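Local coordinates for acyl-CoA thioesterase (Alicyclobacillus acidocaldarius subsp. acidocaldarius, PDB 3RQB), which probably hydrolyses acyl-CoA thioesters, with two hot-dog domains in one chain, although its substrate is not known, at residues G242-I247 and Q263-K268. Residues are numbered along the deposited sequence; the frame is centred on the assembly and turned at random.
Sequences GYFDQI and QLVYMK
Residues 243-247 and 263-267 run antiparallel, their N-to-C directions 151° apart, as the two arms of the beta hairpin that closes the C-terminal hot-dog domain. Phe244 and Val265 form a hydrogen-bonded pair joined by two backbone bonds: Val265 N meets Phe244 O at 2.7 Å, almost along the C=O axis, and Phe244 N reaches Val265 O in the carbonyl plane. Gln246 and Gln263 form a second such pair, and at the end of strand 263-267, Met267 N donates to Gly242 O, in the loop just before the other strand, from above the carbonyl plane. In the non-hydrogen-bonded pair of Asp245 and Leu264, the CA of Asp245 makes a CA-H...O contact with Gln263 O.

Phe244 and Val265 share one sheet face with the two glutamines. With chi1 at 74°, the Phe244 CG sits between backbone N and carbonyl carbon, which swings the ring across to the partner strand. Val265 CB then lies over one ring face, 3.8 Å from the centroid, while Met267 CB touches the ring edge at CD1, 3.6 Å away. Helix 195-200 also packs on this ring through Arg195 and Val196, so an alanine in place of Phe244 would probably leave Val265 and Met267 underpacked and loosen the seat of that helix. Gln246 and Gln263 extend side by side, CB to CB, and Gln246 OE1 accepts a hydrogen bond from Arg195.

On the other face of the sheet, Leu264 packs on Ala64 of the second subunit and Tyr243 on its Arg115, while Asp245 turns away from the partner strand to bond Thr237. Tyr243 and Tyr266 form a T-shaped pair, centroids 5.5 Å apart and planes at 73°, in which Tyr266 directs its edge at the Tyr243 face, its CD1 lying 3.6 Å from Tyr243 CZ.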
ATOM      1  N   GLY B 242       0.928  -5.923 -18.490  1.00 48.82           N
ATOM      2  CA  GLY B 242      -0.219  -5.047 -18.371  1.00 44.75           C
ATOM      3  C   GLY B 242      -0.262  -4.148 -17.157  1.00 43.23           C
ATOM      4  O   GLY B 242      -1.161  -3.322 -17.041  1.00 47.47           O
ATOM      5  N   TYR B 243       0.692  -4.292 -16.245  1.00 44.37           N
ATOM      6  CA  TYR B 243       0.713  -3.422 -15.068  1.00 47.72           C
ATOM      7  C   TYR B 243       2.087  -2.908 -14.683  1.00 53.06           C
ATOM      8  O   TYR B 243       3.112  -3.464 -15.084  1.00 58.84           O
ATOM      9  CB  TYR B 243       0.076  -4.112 -13.862  1.00 37.98           C
ATOM     10  CG  TYR B 243      -1.409  -4.277 -14.018  1.00 40.63           C
ATOM     11  CD1 TYR B 243      -2.297  -3.344 -13.499  1.00 37.17           C
ATOM     12  CD2 TYR B 243      -1.922  -5.357 -14.716  1.00 47.85           C
ATOM     13  CE1 TYR B 243      -3.670  -3.504 -13.658  1.00 40.81           C
ATOM     14  CE2 TYR B 243      -3.274  -5.526 -14.884  1.00 47.58           C
ATOM     15  CZ  TYR B 243      -4.154  -4.607 -14.356  1.00 42.22           C
ATOM     16  OH  TYR B 243      -5.511  -4.823 -14.543  1.00 32.41           O
ATOM     17  N   PHE B 244       2.092  -1.825 -13.911  1.00 48.59           N
ATOM     18  CA  PHE B 244       3.310  -1.355 -13.271  1.00 46.86           C
ATOM     19  C   PHE B 244       2.971  -0.633 -11.971  1.00 44.83           C
ATOM     20  O   PHE B 244       1.798  -0.376 -11.685  1.00 34.49           O
ATOM     21  CB  PHE B 244       4.070  -0.407 -14.198  1.00 41.87           C
ATOM     22  CG  PHE B 244       3.440   0.949 -14.314  1.00 40.47           C
ATOM     23  CD1 PHE B 244       2.521   1.214 -15.319  1.00 41.67           C
ATOM     24  CD2 PHE B 244       3.758   1.958 -13.401  1.00 40.05           C
ATOM     25  CE1 PHE B 244       1.936   2.464 -15.418  1.00 46.60           C
ATOM     26  CE2 PHE B 244       3.180   3.208 -13.485  1.00 41.37           C
ATOM     27  CZ  PHE B 244       2.267   3.467 -14.494  1.00 47.45           C
ATOM     28  N   ASP B 245       4.009  -0.229 -11.241  1.00 50.44           N
ATOM     29  CA  ASP B 245       3.855   0.296  -9.892  1.00 55.49           C
ATOM     30  C   ASP B 245       4.661   1.572  -9.668  1.00 52.92           C
ATOM     31  O   ASP B 245       5.647   1.841 -10.352  1.00 48.33           O
ATOM     32  CB  ASP B 245       4.299  -0.750  -8.867  1.00 59.60           C
ATOM     33  CG  ASP B 245       5.795  -0.716  -8.615  1.00 67.14           C
ATOM     34  OD1 ASP B 245       6.565  -0.557  -9.586  1.00 68.22           O
ATOM     35  OD2 ASP B 245       6.197  -0.828  -7.439  1.00 70.56           O
ATOM     36  N   GLN B 246       4.245   2.349  -8.680  1.00 50.95           N
ATOM     37  CA  GLN B 246       4.949   3.566  -8.362  1.00 46.73           C
ATOM     38  C   GLN B 246       5.222   3.538  -6.884  1.00 41.58           C
ATOM     39  O   GLN B 246       4.323   3.282  -6.092  1.00 40.12           O
ATOM     40  CB  GLN B 246       4.092   4.781  -8.715  1.00 46.05           C
ATOM     41  CG  GLN B 246       4.876   6.070  -8.832  1.00 44.04           C
ATOM     42  CD  GLN B 246       4.041   7.211  -9.373  1.00 47.66           C
ATOM     43  OE1 GLN B 246       3.887   7.362 -10.584  1.00 49.65           O
ATOM     44  NE2 GLN B 246       3.496   8.027  -8.473  1.00 47.55           N
ATOM     45  N   ILE B 247       6.473   3.770  -6.519  1.00 39.27           N
ATOM     46  CA  ILE B 247       6.828   3.983  -5.129  1.00 40.14           C
ATOM     47  C   ILE B 247       7.299   5.414  -4.976  1.00 39.26           C
ATOM     48  O   ILE B 247       8.067   5.912  -5.799  1.00 39.73           O
ATOM     49  CB  ILE B 247       7.942   3.044  -4.686  1.00 45.44           C
ATOM     50  CG1 ILE B 247       7.617   1.615  -5.112  1.00 54.99           C
ATOM     51  CG2 ILE B 247       8.131   3.129  -3.186  1.00 42.69           C
ATOM     52  CD1 ILE B 247       8.436   0.566  -4.390  1.00 60.21           C
ATOM     53  N   GLN B 263       1.535   2.861  -5.675  1.00 39.24           N
ATOM     54  CA  GLN B 263       0.481   2.941  -6.652  1.00 46.23           C
ATOM     55  C   GLN B 263       0.602   1.717  -7.527  1.00 47.58           C
ATOM     56  O   GLN B 263       1.703   1.369  -7.952  1.00 45.98           O
ATOM     57  CB  GLN B 263       0.693   4.193  -7.497  1.00 52.36           C
ATOM     58  CG  GLN B 263      -0.547   4.758  -8.138  1.00 52.20           C
ATOM     59  CD  GLN B 263      -0.378   6.220  -8.483  1.00 56.57           C
ATOM     60  OE1 GLN B 263      -0.688   6.646  -9.589  1.00 68.16           O
ATOM     61  NE2 GLN B 263       0.124   6.997  -7.531  1.00 53.42           N
ATOM     62  N   LEU B 264      -0.521   1.061  -7.796  1.00 47.63           N
ATOM     63  CA  LEU B 264      -0.550   0.006  -8.798  1.00 43.44           C
ATOM     64  C   LEU B 264      -1.328   0.511 -10.000  1.00 48.53           C
ATOM     65  O   LEU B 264      -2.472   0.953  -9.876  1.00 54.06           O
ATOM     66  CB  LEU B 264      -1.188  -1.268  -8.257  1.00 39.38           C
ATOM     67  CG  LEU B 264      -1.099  -2.417  -9.268  1.00 41.50           C
ATOM     68  CD1 LEU B 264       0.354  -2.644  -9.649  1.00 37.71           C
ATOM     69  CD2 LEU B 264      -1.739  -3.721  -8.763  1.00 42.95           C
ATOM     70  N   VAL B 265      -0.713   0.449 -11.169  1.00 43.93           N
ATOM     71  CA  VAL B 265      -1.305   1.097 -12.313  1.00 37.93           C
ATOM     72  C   VAL B 265      -1.397   0.204 -13.534  1.00 37.45           C
ATOM     73  O   VAL B 265      -0.400  -0.343 -14.012  1.00 39.47           O
ATOM     74  CB  VAL B 265      -0.517   2.335 -12.681  1.00 37.76           C
ATOM     75  CG1 VAL B 265      -1.297   3.157 -13.683  1.00 43.67           C
ATOM     76  CG2 VAL B 265      -0.218   3.137 -11.436  1.00 30.16           C
ATOM     77  N   TYR B 266      -2.618   0.077 -14.028  1.00 41.57           N
ATOM     78  CA  TYR B 266      -2.882  -0.548 -15.305  1.00 50.08           C
ATOM     79  C   TYR B 266      -2.183   0.194 -16.434  1.00 49.34           C
ATOM     80  O   TYR B 266      -2.183   1.420 -16.487  1.00 48.79           O
ATOM     81  CB  TYR B 266      -4.373  -0.538 -15.576  1.00 61.21           C
ATOM     82  CG  TYR B 266      -4.717  -1.055 -16.945  1.00 83.49           C
ATOM     83  CD1 TYR B 266      -4.720  -2.425 -17.212  1.00 93.80           C
ATOM     84  CD2 TYR B 266      -5.035  -0.185 -17.978  1.00 92.03           C
ATOM     85  CE1 TYR B 266      -5.039  -2.918 -18.473  1.00 98.43           C
ATOM     86  CE2 TYR B 266      -5.356  -0.667 -19.243  1.00 99.90           C
ATOM     87  CZ  TYR B 266      -5.357  -2.036 -19.487  1.00101.42           C
ATOM     88  OH  TYR B 266      -5.675  -2.516 -20.742  1.00100.90           O
HETATM   89  N   MSE B 267      -1.616  -0.562 -17.358  1.00 48.78           N
HETATM   90  CA  MSE B 267      -0.869   0.015 -18.458  1.00 53.78           C
HETATM   91  C   MSE B 267      -1.142  -0.729 -19.775  1.00 66.24           C
HETATM   92  O   MSE B 267      -1.164  -1.963 -19.802  1.00 76.33           O
HETATM   93  CB  MSE B 267       0.601  -0.030 -18.091  1.00 54.27           C
HETATM   94  CG  MSE B 267       1.551  -0.142 -19.242  1.00 51.63           C
HETATM   95 SE   MSE B 267       3.167  -0.939 -18.548  0.74 68.42          SE
HETATM   96  CE  MSE B 267       2.575  -2.805 -18.446  1.00 66.65           C
ATOM     97  N   LYS B 268      -1.355   0.022 -20.859  1.00 65.21           N
ATOM     98  CA  LYS B 268      -1.748  -0.549 -22.161  1.00 66.86           C
ATOM     99  C   LYS B 268      -0.677  -0.866 -23.231  1.00 65.48           C
ATOM    100  O   LYS B 268      -1.024  -1.246 -24.339  1.00 62.85           O
ATOM    101  CB  LYS B 268      -2.882   0.264 -22.801  1.00 75.65           C
ATOM    102  CG  LYS B 268      -4.261  -0.079 -22.252  1.00 83.98           C
ATOM    103  CD  LYS B 268      -5.317  -0.183 -23.343  1.00 91.88           C
ATOM    104  CE  LYS B 268      -6.636  -0.775 -22.809  1.00 98.35           C
ATOM    105  NZ  LYS B 268      -7.464   0.171 -21.985  1.00 99.04           N
TER